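Local coordinates for putative PII-like nitrogen regulatory protein (PDB 3CE8) that is of unknown function but is a putative PII-like nitrogen regulatory protein and so may have a signalling or regulatory role, at residues A87-Q90 against A91-L94. Numbering follows the deposited sequence.
Sequences AAQQ and AALL
Gln90 and Leu94 lie side by side one helical turn apart, pointing the same way. CG of Gln90 stands anti to the backbone N (chi1 -172°) and the chain stays extended beyond it, which sets CG 4.0 Å from Leu94 CD1, with NE2 of Gln90 at 4.1 Å from the same methyl. The backbone closes this turn with the i to i+4 bonds of the helix: Leu94 N donates to Gln90 O at 2.9 Å, and one residue earlier Leu93 N donates to Gln89 O, also at 2.9 Å. Gln89, at the N-cap, bends at chi2 (-79°) and brings OE1 loosely to Ala92 CB, 4.2 Å away; the small methyl of Ala92 fits beside both Gln89 and Phe47. Leu93, buried, has a branched apolar side chain suited to packing between helix and sheet, against Leu26, Ile83 and His85, while Leu94 packs on Tyr108 and Ile110. Glutamine suits position 90: its side chain packs on Ile110 and His85, and its amide is held by Gln24 NE2 at OE1 and, weakly, by Gln115 OE1 of a second subunit at NE2. The arrangement is the first turn of helix 90-100, entered through a 3-10 turn from strand 74-86 and laid across the antiparallel sheet of a ferredoxin-like fold, as in PII proteins.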
ATOM      1  N   ALA A  87     -14.291  10.108  -4.636  1.00 20.85           N
ATOM      2  CA  ALA A  87     -15.171   9.661  -3.571  1.00 20.48           C
ATOM      3  C   ALA A  87     -16.613   9.649  -4.045  1.00 19.58           C
ATOM      4  O   ALA A  87     -17.421   8.814  -3.640  1.00 19.68           O
ATOM      5  CB  ALA A  87     -15.012  10.575  -2.308  1.00 20.30           C
ATOM      6  N   ALA A  88     -16.899  10.548  -4.967  1.00 19.82           N
ATOM      7  CA  ALA A  88     -18.272  10.738  -5.486  1.00 19.50           C
ATOM      8  C   ALA A  88     -18.769   9.551  -6.319  1.00 20.53           C
ATOM      9  O   ALA A  88     -19.966   9.381  -6.525  1.00 20.21           O
ATOM     10  CB  ALA A  88     -18.357  11.996  -6.333  1.00 17.81           C
ATOM     11  N   GLN A  89     -17.815   8.742  -6.769  1.00 21.21           N
ATOM     12  CA  GLN A  89     -18.056   7.623  -7.686  1.00 21.06           C
ATOM     13  C   GLN A  89     -17.779   6.283  -6.997  1.00 20.68           C
ATOM     14  O   GLN A  89     -17.695   5.228  -7.625  1.00 20.65           O
ATOM     15  CB  GLN A  89     -17.112   7.746  -8.863  1.00 21.85           C
ATOM     16  CG  GLN A  89     -17.115   9.091  -9.533  1.00 24.68           C
ATOM     17  CD  GLN A  89     -18.279   9.277 -10.444  1.00 26.99           C
ATOM     18  OE1 GLN A  89     -18.987   8.323 -10.761  1.00 31.02           O
ATOM     19  NE2 GLN A  89     -18.486  10.514 -10.891  1.00 31.96           N
ATOM     20  N   GLN A  90     -17.655   6.361  -5.690  1.00 20.20           N
ATOM     21  CA  GLN A  90     -17.394   5.189  -4.870  1.00 22.15           C
ATOM     22  C   GLN A  90     -18.435   4.072  -5.068  1.00 21.49           C
ATOM     23  O   GLN A  90     -18.080   2.905  -5.249  1.00 22.41           O
ATOM     24  CB  GLN A  90     -17.339   5.568  -3.382  1.00 22.61           C
ATOM     25  CG  GLN A  90     -16.866   4.424  -2.483  1.00 27.71           C
ATOM     26  CD  GLN A  90     -17.008   4.745  -1.008  1.00 31.71           C
ATOM     27  OE1 GLN A  90     -16.194   5.465  -0.433  1.00 35.31           O
ATOM     28  NE2 GLN A  90     -18.046   4.185  -0.384  1.00 37.88           N
ATOM     29  N   ALA A  91     -19.707   4.446  -5.043  1.00 20.35           N
ATOM     30  CA  ALA A  91     -20.818   3.490  -5.182  1.00 19.84           C
ATOM     31  C   ALA A  91     -20.728   2.850  -6.540  1.00 21.20           C
ATOM     32  O   ALA A  91     -20.767   1.630  -6.688  1.00 23.41           O
ATOM     33  CB  ALA A  91     -22.130   4.159  -5.092  1.00 18.28           C
ATOM     34  N   ALA A  92     -20.638   3.714  -7.538  1.00 20.59           N
ATOM     35  CA  ALA A  92     -20.556   3.269  -8.937  1.00 19.40           C
ATOM     36  C   ALA A  92     -19.457   2.222  -9.082  1.00 19.94           C
ATOM     37  O   ALA A  92     -19.656   1.186  -9.734  1.00 22.80           O
ATOM     38  CB  ALA A  92     -20.298   4.450  -9.883  1.00 17.20           C
ATOM     39  N   LEU A  93     -18.342   2.472  -8.400  1.00 18.15           N
ATOM     40  CA  LEU A  93     -17.147   1.612  -8.510  1.00 18.19           C
ATOM     41  C   LEU A  93     -17.343   0.287  -7.798  1.00 18.68           C
ATOM     42  O   LEU A  93     -17.052  -0.773  -8.342  1.00 20.74           O
ATOM     43  CB  LEU A  93     -15.901   2.313  -7.957  1.00 17.45           C
ATOM     44  CG  LEU A  93     -14.567   1.530  -7.903  1.00 18.26           C
ATOM     45  CD1 LEU A  93     -14.116   1.000  -9.249  1.00 16.43           C
ATOM     46  CD2 LEU A  93     -13.486   2.393  -7.286  1.00 14.47           C
ATOM     47  N   LEU A  94     -17.922   0.349  -6.613  1.00 17.57           N
ATOM     48  CA  LEU A  94     -18.065  -0.850  -5.800  1.00 18.17           C
ATOM     49  C   LEU A  94     -19.191  -1.753  -6.305  1.00 19.26           C
ATOM     50  O   LEU A  94     -19.083  -2.993  -6.267  1.00 21.32           O
ATOM     51  CB  LEU A  94     -18.265  -0.507  -4.322  1.00 18.42           C
ATOM     52  CG  LEU A  94     -17.114   0.146  -3.527  1.00 17.56           C
ATOM     53  CD1 LEU A  94     -17.590   0.465  -2.099  1.00 11.23           C
ATOM     54  CD2 LEU A  94     -15.907  -0.726  -3.482  1.00 19.45           C
TER